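Local coordinates for protein oxalate--CoA ligase (Arabidopsis thaliana, PDB 5IE2) that belongs to the ANL clan of AMP-binding enzymes, with an AMP-binding domain, a smaller C-terminal domain and adenosine-5'-triphosphate bound in its pocket, at residues A[216-219]-A[220-224]; A[315-318]-A[319-323]. One frame throughout, in Å; residues are numbered along the deposited sequence.

In the fold
Contact 1, on helix 215-227, and contact 2, where the loop 315-318 runs into strand 319-323, illustrate how a helix and a strand can meet beside a bound small molecule. Their centres lie 11 Å apart, yet they touch directly. The rings of His216 and His319 are stacked, and His216 CA lies 3.4 Å from His319 CE1; Ala220 and Leu219 extend this packing against His319. Both histidines adjoin a bound acetic acid, with the side chain of His216 about 4 Å away at the nearest atoms. Contact 2 also reaches the ATP pocket through Thr315, whereas the His216 side chain stays about 8 Å from ATP at the nearest atoms.

Contact 1 (A[216-219]-A[220-224])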
loop_
_atom_site.group_PDB
_atom_site.type_symbol
_atom_site.label_atom_id
_atom_site.label_comp_id
_atom_site.label_asym_id
_atom_site.label_seq_id
_atom_site.Cartn_x
_atom_site.Cartn_y
_atom_site.Cartn_z
ATOM N N HIS A 216 -1.639 -0.662 1.006
ATOM C CA HIS A 216 -1.984 0.441 0.085
ATOM C C HIS A 216 -3.171 0.010 -0.818
ATOM O O HIS A 216 -4.242 0.652 -0.838
ATOM C CB HIS A 216 -0.750 0.843 -0.742
ATOM C CG HIS A 216 -0.971 1.968 -1.729
ATOM N ND1 HIS A 216 0.085 2.620 -2.342
ATOM C CD2 HIS A 216 -2.096 2.469 -2.294
ATOM C CE1 HIS A 216 -0.389 3.519 -3.192
ATOM N NE2 HIS A 216 -1.707 3.429 -3.202
ATOM N N GLY A 217 -2.992 -1.062 -1.581
ATOM C CA GLY A 217 -4.102 -1.500 -2.439
ATOM C C GLY A 217 -5.296 -1.941 -1.614
ATOM O O GLY A 217 -6.454 -1.657 -1.967
ATOM N N LEU A 218 -5.046 -2.621 -0.491
ATOM C CA LEU A 218 -6.156 -3.119 0.334
ATOM C C LEU A 218 -6.996 -1.992 0.947
ATOM O O LEU A 218 -8.220 -2.001 0.814
ATOM C CB LEU A 218 -5.616 -3.999 1.460
ATOM C CG LEU A 218 -6.570 -4.710 2.390
ATOM C CD1 LEU A 218 -7.447 -5.642 1.525
ATOM C CD2 LEU A 218 -5.775 -5.537 3.425
ATOM N N LEU A 219 -6.353 -1.052 1.669
ATOM C CA LEU A 219 -7.111 0.025 2.359
ATOM C C LEU A 219 -7.614 1.101 1.424
ATOM O O LEU A 219 -8.763 1.537 1.518
ATOM C CB LEU A 219 -6.253 0.726 3.469
ATOM C CG LEU A 219 -6.437 0.119 4.853
ATOM C CD1 LEU A 219 -7.868 0.414 5.423
ATOM C CD2 LEU A 219 -6.134 -1.431 4.861
ATOM N N ALA A 220 -6.766 1.599 0.530
ATOM C CA ALA A 220 -7.180 2.741 -0.286
ATOM C C ALA A 220 -7.976 2.308 -1.486
ATOM O O ALA A 220 -9.069 2.823 -1.727
ATOM C CB ALA A 220 -5.930 3.574 -0.753
ATOM N N GLY A 221 -7.399 1.417 -2.289
ATOM C CA GLY A 221 -8.117 1.002 -3.501
ATOM C C GLY A 221 -9.412 0.224 -3.210
ATOM O O GLY A 221 -10.461 0.547 -3.761
ATOM N N LEU A 222 -9.332 -0.791 -2.350
ATOM C CA LEU A 222 -10.468 -1.696 -2.153
ATOM C C LEU A 222 -11.395 -1.219 -1.027
ATOM O O LEU A 222 -12.565 -0.880 -1.259
ATOM C CB LEU A 222 -9.971 -3.128 -1.864
ATOM C CG LEU A 222 -11.116 -4.106 -1.548
ATOM C CD1 LEU A 222 -12.038 -4.367 -2.827
ATOM C CD2 LEU A 222 -10.573 -5.402 -0.917
ATOM N N LEU A 223 -10.890 -1.180 0.207
ATOM C CA LEU A 223 -11.829 -1.043 1.320
ATOM C C LEU A 223 -12.422 0.356 1.385
ATOM O O LEU A 223 -13.574 0.499 1.788
ATOM C CB LEU A 223 -11.143 -1.384 2.664
ATOM C CG LEU A 223 -10.693 -2.871 2.766
ATOM C CD1 LEU A 223 -9.902 -3.154 4.100
ATOM C CD2 LEU A 223 -11.915 -3.835 2.611
ATOM N N SER A 224 -11.643 1.393 1.072
ATOM C CA SER A 224 -12.204 2.755 1.189
ATOM C C SER A 224 -13.270 2.989 0.085
ATOM O O SER A 224 -14.268 3.729 0.302
ATOM C CB SER A 224 -11.113 3.825 1.091
ATOM O OG SER A 224 -10.233 3.660 2.250
#
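Leu219 O is gripped twice by Ser224, through the backbone N at 2.9 Å and through OG at 2.7 Å. The backbone bond belongs to a worked example of a pi-type turn set into a helix, here helix 215-227 of the beta-alpha-beta unit that runs from strand 205-207 to strand 231-234; the OG bond adds to it. The two donors come from opposite faces of the carbonyl plane, OG tilted 34° out of it. Ser224 can bond back in this way because its OG stands beside its own backbone N (chi1 -65°), folded against the preceding turn, and its polar tip is satisfied inside the buried helix.

The wider spacing is written in the backbone. Ala220 N still bonds His216 O four residues back, as in an ordinary alpha-helix, but Leu222 N then takes Gly217 O and Leu223 N takes Leu218 O, each five residues back, a series that the Ser224 N bond continues. The bond from Leu222 N to Gly217 O measures 3.0 Å and runs nearly along the C=O axis.

Leucine side chains coat the outside of the turn. Leu218 and Leu223 lie side by side, pointing the same way, with Leu218 CG 4.1 Å from Leu223 CD1. Leu218 meets Leu222 at a slant, and the methyls CD1 of Leu218 and CD2 of Leu222 approach to 4.0 Å. Helix 67-78 covers this group through Phe73, Val70 and Leu74, while helix 184-198 meets Leu219, Leu223 and Ser224. The ring of His216 leaves towards the sheet instead, where Thr258 and Ser289 take its two nitrogens. Back on the helix, Leu223 CD1 also approaches Leu219, 4.2 Å from its CD2.

Contact 2 (A[315-318]-A[319-323]); sequences TEAT and HLMSS. With ATP (adenosine-5'-triphosphate), chain C; ACY (acetic acid), chain E.
Ala317 CB presses on Met321 CG at 3.4 Å, tighter than usual for two carbons, and Met321 SD stays 4.0 Å from the same methyl. The pair packs across a tight turn of this ANL enzyme whose first residue, Thr315, belongs to the ATP pocket, an instructive case of a loop that bonds both to itself and to the ligand. Thr315 O accepts from Thr318 N, and Thr315 N gives a nearly straight bond to the alpha-phosphate oxygen O1A of ATP (2.9 Å, 168°). Thr318 then takes positive backbone torsions, and His319 also has a positive phi, which reverses the chain and sends it into the strand.

The side chain of His319 is worth following outward. CB packs on Leu219 of helix 215-227, 3.8 Å from its CB. With CG anti to the backbone N (chi1 -167°), the ring is placed beside the bound acetic acid, which probably comes from the crystallisation liquor. ND1 donates to its OXT at 2.7 Å, and OXT lies at the ring edge, near the ring plane. CE1 passes 3.1 Å from the other carboxylate oxygen, O. NE2 is hydrogen-bonded to Arg286, so both nitrogens are engaged and the ring's rotation is fixed.

Around this core, Thr318 and His319 pack on helices 184-198 and 215-227. Strand 319-323, which begins at His319, runs antiparallel between strands 308-314 and 339-340, and Met321 and Ser322 both face Tyr312 in a classic beta bulge.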
loop_
_atom_site.group_PDB
_atom_site.type_symbol
_atom_site.label_atom_id
_atom_site.label_comp_id
_atom_site.label_asym_id
_atom_site.label_seq_id
_atom_site.Cartn_x
_atom_site.Cartn_y
_atom_site.Cartn_z
ATOM N N THR A 315 2.261 0.568 7.154
ATOM C CA THR A 315 1.460 -0.533 7.640
ATOM C C THR A 315 0.980 -0.266 9.078
ATOM O O THR A 315 -0.140 -0.579 9.399
ATOM C CB THR A 315 2.289 -1.858 7.614
ATOM O OG1 THR A 315 2.725 -2.097 6.277
ATOM C CG2 THR A 315 1.452 -3.038 8.050
ATOM N N GLU A 316 1.856 0.267 9.917
ATOM C CA GLU A 316 1.504 0.501 11.338
ATOM C C GLU A 316 0.412 1.553 11.579
ATOM O O GLU A 316 -0.183 1.618 12.671
ATOM C CB GLU A 316 2.747 0.938 12.129
ATOM C CG GLU A 316 3.793 -0.125 12.334
ATOM C CD GLU A 316 4.878 -0.077 11.223
ATOM O OE1 GLU A 316 4.542 0.263 10.069
ATOM O OE2 GLU A 316 6.058 -0.372 11.544
ATOM N N ALA A 317 0.176 2.384 10.573
ATOM C CA ALA A 317 -0.874 3.422 10.611
ATOM C C ALA A 317 -2.136 2.930 9.883
ATOM O O ALA A 317 -2.992 3.734 9.556
ATOM C CB ALA A 317 -0.321 4.734 9.913
ATOM N N THR A 318 -2.214 1.629 9.576
ATOM C CA THR A 318 -3.307 1.102 8.711
ATOM C C THR A 318 -3.344 1.982 7.415
ATOM O O THR A 318 -4.390 2.466 6.987
ATOM C CB THR A 318 -4.691 1.067 9.461
ATOM O OG1 THR A 318 -4.450 0.448 10.725
ATOM C CG2 THR A 318 -5.729 0.179 8.718
ATOM N N HIS A 319 -2.174 2.150 6.828
ATOM C CA HIS A 319 -1.979 2.949 5.603
ATOM C C HIS A 319 -1.951 4.473 5.927
ATOM O O HIS A 319 -0.981 4.959 6.515
ATOM C CB HIS A 319 -3.048 2.579 4.516
ATOM C CG HIS A 319 -2.724 3.128 3.148
ATOM N ND1 HIS A 319 -1.496 2.956 2.537
ATOM C CD2 HIS A 319 -3.470 3.889 2.292
ATOM C CE1 HIS A 319 -1.499 3.589 1.366
ATOM N NE2 HIS A 319 -2.681 4.163 1.193
ATOM N N LEU A 320 -2.977 5.228 5.538
ATOM C CA LEU A 320 -2.863 6.686 5.415
ATOM C C LEU A 320 -2.458 7.432 6.727
ATOM O O LEU A 320 -3.102 7.253 7.794
ATOM C CB LEU A 320 -4.216 7.240 4.931
ATOM C CG LEU A 320 -4.275 8.776 4.804
ATOM C CD1 LEU A 320 -3.377 9.222 3.697
ATOM C CD2 LEU A 320 -5.750 9.164 4.530
ATOM N N MET A 321 -1.434 8.270 6.611
ATOM C CA MET A 321 -1.096 9.241 7.647
ATOM C C MET A 321 -1.377 10.681 7.156
ATOM O O MET A 321 -2.113 11.445 7.814
ATOM C CB MET A 321 0.383 9.102 8.051
ATOM C CG MET A 321 0.610 7.777 8.836
ATOM S SD MET A 321 2.371 7.566 9.230
ATOM C CE MET A 321 3.012 7.042 7.602
ATOM N N SER A 322 -0.801 11.039 6.004
ATOM C CA SER A 322 -1.017 12.399 5.500
ATOM C C SER A 322 -1.284 12.381 4.006
ATOM O O SER A 322 -0.874 11.459 3.281
ATOM C CB SER A 322 0.195 13.354 5.801
ATOM O OG SER A 322 1.349 13.008 5.012
ATOM N N SER A 323 -1.938 13.425 3.536
ATOM C CA SER A 323 -2.126 13.563 2.085
ATOM C C SER A 323 -2.236 15.000 1.625
ATOM O O SER A 323 -2.746 15.858 2.343
ATOM C CB SER A 323 -3.398 12.835 1.643
ATOM O OG SER A 323 -3.495 12.854 0.215
HETATM P PG ATP C . 9.976 -2.042 7.098
HETATM O O1G ATP C . 11.323 -1.320 7.154
HETATM O O2G ATP C . 10.093 -3.516 7.257
HETATM O O3G ATP C . 8.981 -1.436 8.086
HETATM P PB ATP C . 8.640 -0.457 5.089
HETATM O O1B ATP C . 8.896 -0.248 3.613
HETATM O O2B ATP C . 8.955 0.608 6.078
HETATM O O3B ATP C . 9.341 -1.847 5.607
HETATM P PA ATP C . 5.737 -0.102 4.675
HETATM O O1A ATP C . 4.821 0.048 5.882
HETATM O O2A ATP C . 5.276 -0.862 3.493
HETATM O O3A ATP C . 7.060 -0.866 5.195
HETATM O "O5'" ATP C . 6.284 1.347 4.270
HETATM C "C5'" ATP C . 6.031 2.555 5.028
HETATM C "C4'" ATP C . 7.220 3.492 4.753
HETATM O "O4'" ATP C . 7.168 3.925 3.380
HETATM C "C3'" ATP C . 7.114 4.789 5.494
HETATM O "O3'" ATP C . 7.593 4.622 6.827
HETATM C "C2'" ATP C . 7.990 5.718 4.681
HETATM O "O2'" ATP C . 9.369 5.406 4.935
HETATM C "C1'" ATP C . 7.710 5.230 3.289
HETATM N N9 ATP C . 6.719 6.071 2.577
HETATM C C8 ATP C . 5.395 5.899 2.477
HETATM N N7 ATP C . 4.867 6.896 1.702
HETATM C C5 ATP C . 5.915 7.686 1.301
HETATM C C6 ATP C . 6.064 8.892 0.454
HETATM N N6 ATP C . 4.966 9.429 -0.175
HETATM N N1 ATP C . 7.318 9.374 0.296
HETATM C C2 ATP C . 8.397 8.804 0.881
HETATM N N3 ATP C . 8.338 7.705 1.676
HETATM C C4 ATP C . 7.117 7.134 1.886
HETATM C C ACY E . 1.778 2.283 2.446
HETATM O O ACY E . 1.471 2.811 1.315
HETATM O OXT ACY E . 0.967 2.139 3.409
HETATM C CH3 ACY E . 3.203 1.854 2.670
#